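Local coordinates for protein DegQ (Legionella fallonii, PDB 3PV5) that is a self-compartmentizing HtrA-family protease with two PDZ domains that forms large 12-meric assemblies and probably acts as a chaperone as well, at residues Leu114-Ile119 and Leu130-Lys135; Ile92-Val97 and Ile217-Ala222. All coordinates share one frame; numbering follows the deposited sequence.

Interaction 1. Residues Leu114-Ile119 and Leu130-Lys135; sequences LKARLI and LKIDAK
R117 and K131 form an antiparallel hydrogen-bonded pair, and two backbone bonds tie them: R117 N reaches K131 O at 2.7 Å, and K131 N answers to R117 O at 2.8 Å. Both are nearly straight, 171° and 168° at the hydrogen. The same carbonyls also accept CA-H contacts, from A116 to K131 O and from L130 to R117 O.

Apolar packing takes over along the chain. L114 CD1 meets I132 CD1 at 3.6 Å, methyl to methyl, where the two side chains cross at about a right angle, while A116 CB rests on I132 CG2. Beyond the bonded pair, L118 CD2 approaches L130 CD2 at 4.1 Å.

Charged side chains run together on the R117 and K131 face. The arginine chain bends at chi3 (-59°), turning one face of its guanidinium over K131 CB, and NH2 touches K131 CD at 3.6 Å. The lysine amine leads elsewhere, to a salt bridge between NZ and D133 OD2 (3.0 Å) and a hydrogen bond with the carbonyl of N88.

This hairpin, strands 113-122 and 127-131, lies between strands 101-107 and 90-93 in the N-terminal barrel, with L130 and I132 packed on I91.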
# COMPACT_ATOMS: atom_id res chain seq x y z
N LEU A 114 19.58 17.50 44.37
CA LEU A 114 19.42 16.71 45.61
C LEU A 114 18.70 15.39 45.36
O LEU A 114 17.65 15.36 44.71
CB LEU A 114 18.53 17.51 46.57
CG LEU A 114 19.20 18.76 47.11
CD1 LEU A 114 18.20 19.72 47.65
CD2 LEU A 114 20.30 18.30 48.19
N LYS A 115 19.22 14.32 45.94
CA LYS A 115 18.61 12.98 45.90
C LYS A 115 17.32 13.04 46.68
O LYS A 115 17.32 13.52 47.79
CB LYS A 115 19.55 12.01 46.59
CG LYS A 115 19.28 10.53 46.41
CD LYS A 115 19.95 9.75 47.58
CE LYS A 115 20.51 8.42 47.17
NZ LYS A 115 19.97 7.96 45.82
N ALA A 116 16.20 12.59 46.14
CA ALA A 116 14.97 12.69 46.94
C ALA A 116 14.43 11.31 47.29
O ALA A 116 14.66 10.34 46.58
CB ALA A 116 13.95 13.54 46.25
N ARG A 117 13.76 11.25 48.43
CA ARG A 117 13.06 10.02 48.86
C ARG A 117 11.54 10.15 48.63
O ARG A 117 10.97 11.16 49.00
CB ARG A 117 13.24 9.78 50.40
CG ARG A 117 14.64 9.41 50.85
CD ARG A 117 14.70 8.72 52.27
NE ARG A 117 14.15 9.52 53.39
CZ ARG A 117 13.02 9.25 54.06
NH1 ARG A 117 12.23 8.21 53.77
NH2 ARG A 117 12.67 10.06 55.07
N LEU A 118 10.92 9.08 48.16
CA LEU A 118 9.44 8.91 48.19
C LEU A 118 8.96 8.49 49.53
O LEU A 118 9.27 7.41 49.98
CB LEU A 118 8.99 7.78 47.25
CG LEU A 118 7.65 7.90 46.53
CD1 LEU A 118 6.97 6.56 46.37
CD2 LEU A 118 6.75 8.92 47.18
N ILE A 119 8.21 9.34 50.18
CA ILE A 119 7.56 8.99 51.40
C ILE A 119 6.24 8.20 51.17
O ILE A 119 5.82 7.41 51.99
CB ILE A 119 7.18 10.28 52.13
CG1 ILE A 119 8.45 11.11 52.42
CG2 ILE A 119 6.41 9.99 53.39
CD1 ILE A 119 9.61 10.32 53.11
N LEU A 130 7.38 13.85 48.81
CA LEU A 130 8.82 13.56 48.70
C LEU A 130 9.58 14.23 49.83
O LEU A 130 9.17 15.29 50.34
CB LEU A 130 9.36 14.10 47.41
CG LEU A 130 8.90 13.54 46.07
CD1 LEU A 130 9.65 14.32 44.90
CD2 LEU A 130 9.15 12.08 46.03
N LYS A 131 10.70 13.62 50.21
CA LYS A 131 11.62 14.22 51.20
C LYS A 131 12.96 14.42 50.58
O LYS A 131 13.46 13.57 49.85
CB LYS A 131 11.81 13.33 52.44
CG LYS A 131 12.21 14.13 53.68
CD LYS A 131 11.64 13.53 55.00
CE LYS A 131 12.16 14.29 56.29
NZ LYS A 131 13.54 14.91 56.07
N ILE A 132 13.53 15.58 50.86
CA ILE A 132 14.96 15.86 50.57
C ILE A 132 15.57 16.30 51.88
O ILE A 132 14.88 16.90 52.70
CB ILE A 132 15.20 16.99 49.55
CG1 ILE A 132 14.48 18.28 49.93
CG2 ILE A 132 14.77 16.57 48.23
CD1 ILE A 132 14.79 19.49 48.93
N ASP A 133 16.84 15.96 52.14
CA ASP A 133 17.46 16.38 53.43
C ASP A 133 18.39 17.56 53.08
O ASP A 133 19.40 17.38 52.39
CB ASP A 133 18.19 15.21 54.11
CG ASP A 133 17.27 13.98 54.39
OD1 ASP A 133 17.61 12.85 53.95
OD2 ASP A 133 16.23 14.10 55.09
N ALA A 134 18.02 18.76 53.49
CA ALA A 134 18.75 19.97 53.09
C ALA A 134 18.24 21.14 53.88
O ALA A 134 17.09 21.14 54.33
CB ALA A 134 18.58 20.23 51.66
N LYS A 135 19.08 22.15 54.05
CA LYS A 135 18.66 23.30 54.86
C LYS A 135 18.56 24.50 53.98
O LYS A 135 18.75 24.43 52.75
CB LYS A 135 19.64 23.53 56.01
CG LYS A 135 19.87 22.28 56.84
CD LYS A 135 20.74 22.51 58.06
CE LYS A 135 20.57 21.34 59.03
NZ LYS A 135 21.21 20.12 58.49

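Interaction 2. Residues Ile92-Val97 and Ile217-Ala222; sequences ITNDHV and IGINTA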
# COMPACT_ATOMS: atom_id res chain seq x y z
N ILE A 92 5.70 18.34 47.44
CA ILE A 92 4.56 17.69 46.72
C ILE A 92 4.76 17.73 45.21
O ILE A 92 5.07 18.75 44.63
CB ILE A 92 3.21 18.31 47.20
CG1 ILE A 92 3.04 18.00 48.69
CG2 ILE A 92 1.97 17.69 46.52
CD1 ILE A 92 2.28 19.00 49.45
N THR A 93 4.57 16.59 44.56
CA THR A 93 4.41 16.57 43.13
C THR A 93 3.17 15.65 42.80
O THR A 93 2.47 15.24 43.72
CB THR A 93 5.69 16.09 42.47
OG1 THR A 93 5.56 16.08 41.05
CG2 THR A 93 6.07 14.65 42.92
N ASN A 94 2.92 15.35 41.52
CA ASN A 94 1.92 14.34 41.12
C ASN A 94 2.49 12.93 41.14
O ASN A 94 3.64 12.70 40.74
CB ASN A 94 1.40 14.53 39.68
CG ASN A 94 0.87 15.95 39.39
OD1 ASN A 94 1.23 16.53 38.39
ND2 ASN A 94 0.04 16.49 40.26
N ASP A 95 1.62 11.96 41.46
CA ASP A 95 1.97 10.58 41.46
C ASP A 95 2.45 10.18 40.14
O ASP A 95 3.41 9.39 40.05
CB ASP A 95 0.81 9.67 41.89
CG ASP A 95 1.28 8.24 42.17
OD1 ASP A 95 0.93 7.35 41.37
OD2 ASP A 95 2.06 8.02 43.11
N HIS A 96 1.82 10.68 39.08
CA HIS A 96 2.24 10.23 37.75
C HIS A 96 3.64 10.76 37.39
O HIS A 96 4.27 10.24 36.49
CB HIS A 96 1.22 10.57 36.66
CG HIS A 96 1.26 12.00 36.23
ND1 HIS A 96 0.36 12.94 36.70
CD2 HIS A 96 2.07 12.66 35.37
CE1 HIS A 96 0.62 14.11 36.15
NE2 HIS A 96 1.66 13.98 35.36
N VAL A 97 4.13 11.80 38.06
CA VAL A 97 5.46 12.30 37.74
C VAL A 97 6.54 11.26 38.19
O VAL A 97 7.47 10.98 37.46
CB VAL A 97 5.73 13.69 38.37
CG1 VAL A 97 7.23 13.96 38.39
CG2 VAL A 97 4.93 14.79 37.63
N ILE A 217 -2.85 27.75 46.15
CA ILE A 217 -4.26 27.34 46.08
C ILE A 217 -4.46 25.99 45.38
O ILE A 217 -5.49 25.35 45.53
CB ILE A 217 -5.13 28.51 45.63
CG1 ILE A 217 -4.80 29.08 44.23
CG2 ILE A 217 -4.93 29.67 46.62
CD1 ILE A 217 -4.75 28.05 43.28
N GLY A 218 -3.42 25.45 44.75
CA GLY A 218 -3.49 24.10 44.19
C GLY A 218 -2.17 23.65 43.60
O GLY A 218 -1.20 24.39 43.60
N ILE A 219 -2.16 22.45 43.06
CA ILE A 219 -1.02 21.81 42.54
C ILE A 219 -1.33 21.38 41.15
O ILE A 219 -2.32 20.70 40.96
CB ILE A 219 -0.71 20.51 43.40
CG1 ILE A 219 -0.15 20.93 44.77
CG2 ILE A 219 0.25 19.62 42.68
CD1 ILE A 219 1.17 21.71 44.72
N ASN A 220 -0.48 21.73 40.17
CA ASN A 220 -0.90 21.72 38.79
C ASN A 220 -0.95 20.33 38.28
O ASN A 220 -0.13 19.50 38.66
CB ASN A 220 0.08 22.51 37.84
CG ASN A 220 0.37 23.92 38.28
OD1 ASN A 220 1.54 24.39 38.24
ND2 ASN A 220 -0.65 24.64 38.61
N THR A 221 -1.76 20.06 37.26
CA THR A 221 -1.59 18.75 36.64
C THR A 221 -1.86 18.78 35.16
O THR A 221 -2.64 19.57 34.75
CB THR A 221 -2.44 17.63 37.38
OG1 THR A 221 -2.29 16.41 36.65
CG2 THR A 221 -3.90 17.97 37.45
N ALA A 222 -1.23 17.94 34.35
CA ALA A 222 -1.36 18.03 32.87
C ALA A 222 -1.99 16.86 32.14
O ALA A 222 -1.26 16.02 31.64
CB ALA A 222 0.05 18.30 32.21
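N94 presents its amide to the backbone carbonyl of N220, across two segments that form no strand pairing with each other. With CG beside its own backbone N (chi1 -53°), N94 carries ND2 to 3.4 Å from N220 O. The bond is weak, bent to 145° at the hydrogen, and the same nitrogen has a second weak acceptor in the carbonyl of D126, so the buried amide is held by two modest interactions. Its side chain slides past I219 in the opposite direction, placing ND2 4.0 Å from I219 CG2, and crosses T221 at about a right angle.

H96 and T221 meet more obliquely. The threonine hydroxyl sits beside the imidazole's rim, roughly level with the ring, with OG1 3.7 Å from H96 CE1; a chi1 of 77° tucks the ring between the two backbone branches and so brings it to this place. Its two nitrogens serve other partners, ND1 bonding to D126 and NE2 to S205. At the far end, I92 CG2 touches I219 CG1 at 4.2 Å, an apolar patch that V242 of helix 239-252 also covers.

Here the end of strand 90-93 and the start of helix 95-98, from the first barrel, face strand 216-221 of the second. H96, D126 and S205 fit the Ser-His-Asp catalytic triad, and such a site in the cleft between two six-stranded barrels is the hallmark of the trypsin fold.

In the fold
Together the two contacts illustrate how chemistry follows position in a double-barrel protease. Interaction 1 is a surface contact within one barrel, built on regular backbone pairing, with charged side chains outside. Interaction 2 is buried and joins the two barrels, its polar link being one weak side-chain-to-backbone bond beside a small apolar contact; it closes a long loop of chain inside which interaction 1 is nested. Their centres lie about 17 Å apart, yet both reach the first barrel's sheet: strand 127-131 neighbours strand 90-93, and L130 CD1 touches T93 CG2 at 4.1 Å. The hairpin thus abuts the strand that leads into the probable catalytic histidine, H96.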